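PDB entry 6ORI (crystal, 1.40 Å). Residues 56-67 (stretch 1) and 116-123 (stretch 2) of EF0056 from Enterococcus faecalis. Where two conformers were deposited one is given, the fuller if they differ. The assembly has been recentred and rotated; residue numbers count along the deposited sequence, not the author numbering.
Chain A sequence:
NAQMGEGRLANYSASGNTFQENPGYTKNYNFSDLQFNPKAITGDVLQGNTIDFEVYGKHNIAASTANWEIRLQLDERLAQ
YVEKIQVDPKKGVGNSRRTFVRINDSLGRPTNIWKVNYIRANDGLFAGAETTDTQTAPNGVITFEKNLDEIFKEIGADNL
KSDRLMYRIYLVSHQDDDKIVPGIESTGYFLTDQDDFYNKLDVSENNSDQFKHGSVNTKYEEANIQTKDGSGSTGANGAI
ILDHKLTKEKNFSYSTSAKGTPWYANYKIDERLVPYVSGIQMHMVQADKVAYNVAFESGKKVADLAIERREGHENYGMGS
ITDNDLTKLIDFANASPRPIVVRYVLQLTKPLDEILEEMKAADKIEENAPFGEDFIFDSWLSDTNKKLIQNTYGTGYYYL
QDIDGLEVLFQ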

ATOM      1  N   TYR A  56      -1.234   8.969   6.945  1.00  4.96           N
ATOM      2  CA  TYR A  56       0.147   9.429   6.935  1.00  4.06           C
ATOM      3  C   TYR A  56       0.426  10.163   5.642  1.00  4.18           C
ATOM      4  O   TYR A  56      -0.071   9.789   4.579  1.00  5.49           O
ATOM      5  CB  TYR A  56       1.141   8.254   7.098  1.00  4.08           C
ATOM      6  CG  TYR A  56       0.775   7.361   8.253  1.00  4.58           C
ATOM      7  CD1 TYR A  56       0.453   7.885   9.488  1.00  4.69           C
ATOM      8  CD2 TYR A  56       0.702   5.991   8.100  1.00  5.69           C
ATOM      9  CE1 TYR A  56       0.059   7.063  10.531  1.00  6.76           C
ATOM     10  CE2 TYR A  56       0.309   5.178   9.130  1.00  5.83           C
ATOM     11  CZ  TYR A  56       0.005   5.714  10.344  1.00  7.19           C
ATOM     12  OH  TYR A  56      -0.414   4.870  11.347  1.00  9.07           O
ATOM     13  N   GLY A  57       1.230  11.209   5.729  1.00  4.43           N
ATOM     14  CA  GLY A  57       1.598  11.989   4.571  1.00  4.14           C
ATOM     15  C   GLY A  57       2.986  12.523   4.689  1.00  4.83           C
ATOM     16  O   GLY A  57       3.443  12.838   5.786  1.00  5.28           O
ATOM     17  N   LYS A  58       3.680  12.619   3.565  1.00  5.37           N
ATOM     18  CA  LYS A  58       4.987  13.242   3.563  1.00  5.15           C
ATOM     19  C   LYS A  58       5.234  13.902   2.221  1.00  5.86           C
ATOM     20  O   LYS A  58       4.934  13.342   1.136  1.00  6.08           O
ATOM     21  CB  LYS A  58       6.105  12.242   3.871  1.00  6.84           C
ATOM     22  CG  LYS A  58       7.450  12.949   3.732  1.00 10.77           C
ATOM     23  CD  LYS A  58       8.606  12.135   4.100  1.00 11.07           C
ATOM     24  CE  LYS A  58       9.910  12.771   3.616  1.00  7.13           C
ATOM     25  NZ  LYS A  58      10.024  14.226   3.876  1.00  7.77           N
ATOM     26  N   HIS A  59       5.831  15.084   2.288  1.00  5.00           N
ATOM     27  CA  HIS A  59       6.341  15.764   1.097  1.00  5.77           C
ATOM     28  C   HIS A  59       7.745  16.282   1.364  1.00  6.77           C
ATOM     29  O   HIS A  59       8.209  16.334   2.514  1.00  5.63           O
ATOM     30  CB  HIS A  59       5.381  16.845   0.582  1.00  7.11           C
ATOM     31  CG  HIS A  59       4.969  17.832   1.612  1.00  5.53           C
ATOM     32  ND1 HIS A  59       3.998  17.564   2.547  1.00  5.69           N
ATOM     33  CD2 HIS A  59       5.405  19.084   1.862  1.00  8.39           C
ATOM     34  CE1 HIS A  59       3.853  18.613   3.332  1.00  7.90           C
ATOM     35  NE2 HIS A  59       4.709  19.544   2.947  1.00  8.55           N
ATOM     36  N   ASN A  60       8.445  16.612   0.284  1.00  6.12           N
ATOM     37  CA  ASN A  60       9.889  16.790   0.341  1.00  6.27           C
ATOM     38  C   ASN A  60      10.307  18.225   0.092  1.00  7.47           C
ATOM     39  O   ASN A  60      11.458  18.589   0.395  1.00  8.17           O
ATOM     40  CB  ASN A  60      10.576  15.904  -0.703  1.00  7.30           C
ATOM     41  CG  ASN A  60      10.227  14.445  -0.573  1.00 10.50           C
ATOM     42  OD1 ASN A  60       9.742  13.983   0.465  1.00 11.02           O
ATOM     43  ND2 ASN A  60      10.490  13.694  -1.632  1.00 14.21           N
ATOM     44  N   ILE A  61       9.382  19.026  -0.439  0.64  7.64           N
ATOM     45  CA  ILE A  61       9.583  20.450  -0.714  0.64  8.01           C
ATOM     46  C   ILE A  61       8.325  21.152  -0.232  0.64  8.48           C
ATOM     47  O   ILE A  61       7.232  20.612  -0.371  0.64  9.41           O
ATOM     48  CB  ILE A  61       9.777  20.701  -2.230  0.64  9.60           C
ATOM     49  CG1 ILE A  61      11.022  19.975  -2.748  0.64 12.73           C
ATOM     50  CG2 ILE A  61       9.875  22.187  -2.541  0.64 13.74           C
ATOM     51  CD1 ILE A  61      12.326  20.442  -2.112  0.64 17.65           C
ATOM     52  N   ALA A  62       8.463  22.336   0.349  1.00  7.38           N
ATOM     53  CA  ALA A  62       7.318  23.021   0.889  1.00  7.79           C
ATOM     54  C   ALA A  62       6.191  23.086  -0.140  1.00  8.98           C
ATOM     55  O   ALA A  62       6.427  23.292  -1.331  1.00  9.94           O
ATOM     56  CB  ALA A  62       7.715  24.416   1.346  1.00 10.43           C
ATOM     57  N   ALA A  63       4.972  22.854   0.326  1.00  7.88           N
ATOM     58  CA  ALA A  63       3.792  22.884  -0.511  1.00  8.30           C
ATOM     59  C   ALA A  63       2.740  23.731   0.176  1.00  8.51           C
ATOM     60  O   ALA A  63       2.804  23.975   1.373  1.00  7.65           O
ATOM     61  CB  ALA A  63       3.258  21.485  -0.745  1.00 11.99           C
ATOM     62  N   SER A  64       1.763  24.187  -0.588  1.00  9.66           N
ATOM     63  CA  SER A  64       0.730  25.059  -0.056  1.00  7.83           C
ATOM     64  C   SER A  64      -0.475  25.024  -0.959  1.00  7.84           C
ATOM     65  O   SER A  64      -0.438  24.433  -2.040  1.00  8.37           O
ATOM     66  CB  SER A  64       1.232  26.503   0.066  1.00  9.78           C
ATOM     67  OG  SER A  64       1.677  26.972  -1.188  1.00 14.61           O
ATOM     68  N   THR A  65      -1.512  25.688  -0.470  1.00  7.69           N
ATOM     69  CA  THR A  65      -2.777  25.939  -1.162  1.00  9.64           C
ATOM     70  C   THR A  65      -3.749  24.771  -1.160  1.00  8.23           C
ATOM     71  O   THR A  65      -3.381  23.639  -0.878  1.00  7.21           O
ATOM     72  CB  THR A  65      -2.644  26.403  -2.655  1.00  9.93           C
ATOM     73  OG1 THR A  65      -2.506  25.288  -3.531  1.00  9.35           O
ATOM     74  CG2 THR A  65      -1.513  27.384  -2.880  1.00 11.47           C
ATOM     75  N   ALA A  66      -4.991  25.079  -1.508  1.00  9.72           N
ATOM     76  CA  ALA A  66      -6.056  24.105  -1.659  1.00  7.45           C
ATOM     77  C   ALA A  66      -5.957  23.313  -2.954  1.00  6.86           C
ATOM     78  O   ALA A  66      -6.843  22.528  -3.244  1.00  7.63           O
ATOM     79  CB  ALA A  66      -7.391  24.819  -1.607  1.00  8.66           C
ATOM     80  N   ASN A  67      -4.890  23.483  -3.729  1.00  7.19           N
ATOM     81  CA  ASN A  67      -4.752  22.715  -4.956  1.00  6.86           C
ATOM     82  C   ASN A  67      -4.776  21.200  -4.752  1.00  7.15           C
ATOM     83  O   ASN A  67      -5.244  20.453  -5.605  1.00  6.97           O
ATOM     84  CB  ASN A  67      -3.459  23.081  -5.672  1.00  8.09           C
ATOM     85  CG  ASN A  67      -3.343  22.401  -7.008  1.00  7.54           C
ATOM     86  OD1 ASN A  67      -4.156  22.638  -7.908  1.00  9.57           O
ATOM     87  ND2 ASN A  67      -2.384  21.499  -7.141  1.00  6.97           N
ATOM     88  N   VAL A 116     -10.664  15.410   1.249  1.00  5.27           N
ATOM     89  CA  VAL A 116     -10.218  16.389   2.251  1.00  3.46           C
ATOM     90  C   VAL A 116      -8.970  17.049   1.714  1.00  4.67           C
ATOM     91  O   VAL A 116      -8.217  16.422   0.984  1.00  5.08           O
ATOM     92  CB  VAL A 116      -9.989  15.709   3.625  1.00  4.64           C
ATOM     93  CG1 VAL A 116      -8.754  14.821   3.654  1.00  5.61           C
ATOM     94  CG2 VAL A 116      -9.916  16.742   4.727  1.00  5.85           C
ATOM     95  N   ASN A 117      -8.745  18.312   2.016  1.00  4.28           N
ATOM     96  CA  ASN A 117      -7.559  18.959   1.514  1.00  3.74           C
ATOM     97  C   ASN A 117      -6.314  18.376   2.162  1.00  4.86           C
ATOM     98  O   ASN A 117      -6.300  18.022   3.330  1.00  5.57           O
ATOM     99  CB  ASN A 117      -7.639  20.468   1.730  1.00  4.75           C
ATOM    100  CG  ASN A 117      -8.627  21.126   0.808  1.00  5.47           C
ATOM    101  OD1 ASN A 117      -9.111  20.512  -0.134  1.00  8.20           O
ATOM    102  ND2 ASN A 117      -8.878  22.405   1.037  1.00  8.42           N
ATOM    103  N   TYR A 118      -5.246  18.295   1.393  1.00  4.48           N
ATOM    104  CA  TYR A 118      -3.970  17.843   1.927  1.00  4.49           C
ATOM    105  C   TYR A 118      -3.358  18.839   2.920  1.00  5.17           C
ATOM    106  O   TYR A 118      -2.830  18.432   3.949  1.00  5.88           O
ATOM    107  CB  TYR A 118      -3.001  17.577   0.751  1.00  6.11           C
ATOM    108  CG  TYR A 118      -1.642  17.034   1.155  1.00  6.29           C
ATOM    109  CD1 TYR A 118      -0.655  17.870   1.641  1.00  5.08           C
ATOM    110  CD2 TYR A 118      -1.346  15.678   1.044  1.00  5.69           C
ATOM    111  CE1 TYR A 118       0.596  17.371   2.015  1.00  6.24           C
ATOM    112  CE2 TYR A 118      -0.102  15.179   1.411  1.00  5.55           C
ATOM    113  CZ  TYR A 118       0.856  16.037   1.888  1.00  6.78           C
ATOM    114  OH  TYR A 118       2.089  15.542   2.254  1.00  7.13           O
ATOM    115  N   ILE A 119      -3.429  20.134   2.600  1.00  4.46           N
ATOM    116  CA  ILE A 119      -2.659  21.142   3.313  1.00  6.23           C
ATOM    117  C   ILE A 119      -3.435  21.678   4.498  1.00  5.44           C
ATOM    118  O   ILE A 119      -4.584  22.146   4.354  1.00  5.51           O
ATOM    119  CB  ILE A 119      -2.261  22.295   2.372  1.00  6.14           C
ATOM    120  CG1 ILE A 119      -1.368  21.777   1.238  1.00  6.02           C
ATOM    121  CG2 ILE A 119      -1.604  23.428   3.144  1.00  6.96           C
ATOM    122  CD1 ILE A 119       0.076  21.480   1.644  1.00  6.56           C
ATOM    123  N   ARG A 120      -2.786  21.624   5.657  1.00  5.66           N
ATOM    124  CA  ARG A 120      -3.432  21.928   6.913  1.00  5.39           C
ATOM    125  C   ARG A 120      -4.020  23.338   6.968  1.00  6.88           C
ATOM    126  O   ARG A 120      -5.116  23.526   7.496  1.00  8.04           O
ATOM    127  CB  ARG A 120      -2.458  21.708   8.065  1.00  5.26           C
ATOM    128  CG  ARG A 120      -3.161  21.772   9.425  1.00  7.54           C
ATOM    129  CD  ARG A 120      -2.235  21.429  10.555  1.00  9.89           C
ATOM    130  NE  ARG A 120      -1.126  22.367  10.631  1.00  8.52           N
ATOM    131  CZ  ARG A 120      -0.071  22.218  11.415  1.00  7.81           C
ATOM    132  NH1 ARG A 120       0.062  21.143  12.162  1.00 10.42           N
ATOM    133  NH2 ARG A 120       0.887  23.127  11.405  1.00 11.91           N
ATOM    134  N   ALA A 121      -3.294  24.325   6.442  1.00  7.59           N
ATOM    135  CA  ALA A 121      -3.751  25.721   6.467  1.00  6.53           C
ATOM    136  C   ALA A 121      -4.916  25.976   5.550  1.00  8.82           C
ATOM    137  O   ALA A 121      -5.515  27.057   5.612  1.00 12.52           O
ATOM    138  CB  ALA A 121      -2.625  26.654   6.105  1.00  8.20           C
ATOM    139  N   ASN A 122      -5.239  25.017   4.698  1.00  5.92           N
ATOM    140  CA  ASN A 122      -6.410  25.092   3.840  1.00  8.42           C
ATOM    141  C   ASN A 122      -7.479  24.100   4.306  1.00  5.65           C
ATOM    142  O   ASN A 122      -8.034  23.349   3.508  1.00  9.59           O
ATOM    143  CB  ASN A 122      -5.990  24.860   2.389  1.00  7.93           C
ATOM    144  CG  ASN A 122      -5.015  25.896   1.916  1.00 11.60           C
ATOM    145  OD1 ASN A 122      -3.794  25.670   1.903  1.00 13.84           O
ATOM    146  ND2 ASN A 122      -5.535  27.052   1.530  1.00 13.50           N
ATOM    147  N   ASP A 123      -7.759  24.087   5.602  1.00  7.09           N
ATOM    148  CA  ASP A 123      -8.730  23.162   6.194  1.00  6.87           C
ATOM    149  C   ASP A 123      -8.418  21.705   5.884  1.00  7.69           C
ATOM    150  O   ASP A 123      -9.310  20.862   5.772  1.00  8.50           O
ATOM    151  CB  ASP A 123     -10.141  23.530   5.746  1.00 10.87           C
ATOM    152  CG  ASP A 123     -10.504  24.939   6.131  1.00 14.32           C
ATOM    153  OD1 ASP A 123     -10.411  25.262   7.338  1.00 18.45           O
ATOM    154  OD2 ASP A 123     -10.837  25.721   5.209  1.00 18.74           O
TER
HETATM  155  O   HOH W   1      -4.638  21.347   0.149  1.00  5.63           O
HETATM  156  O   HOH W   2      -1.391  26.907   2.227  1.00 12.17           O
HETATM  157  O   HOH W   3      -9.246  21.560  -2.595  1.00 11.89           O

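Tyr-118 and Ile-119, adjacent in sequence, account for most of what the second stretch contributes to this contact, and they engage two different parts of the first. Tyr-118, with chi1 t and its CA-to-CB bond pointing toward the first stretch, places its hydroxyl beside residues 57-59, the last part of a strand that begins earlier in the chain. There its hydroxyl hydrogen-bonds across the stretches, Tyr-118 OH to His-59 ND1 at 2.8 Å; either atom could be the donor. Each ring meets its partner's polar atom at the edge, near its own plane, which is where the lone pair or proton of an imidazole nitrogen lies. The rings themselves are oblique, with planes at 67° and centroids 5.4 Å apart. The hydroxyl also packs against the strand backbone, with Tyr-118 OH 3.5 Å from Lys-58 C. At Gly-57 an ideal CB would point toward the second stretch and sit 3.5 Å from Tyr-118 OH, an ordinary contact distance.

Ile-119 supplies the apolar part of the contact. Ile-119 CD1 lies 4.0 Å from Ala-63 CB, and Ile-119 CG1 approaches Thr-65 O to 3.5 Å. That same carbonyl accepts a hydrogen bond from water 1, which in turn accepts one from Ile-119 N, so the backbones are linked through solvent rather than directly.

Beyond Ile-119, Ala-66 lies against two asparagines, with Ala-66 CB 3.9 Å from Asn-117 ND2 and 4.2 Å from Asn-122 CB. Asn-117 ND2 donates to Asn-122 O at 2.8 Å, tying together the segment that Ala-66 meets. Water completes the polar links here: water 2 accepts from Thr-65 N and donates to Asn-122 OD1, while water 3 donates to both Ala-66 O and Asn-117 OD1. The contact thus combines the Tyr-118-His-59 hydrogen bond with apolar packing and three bridging waters.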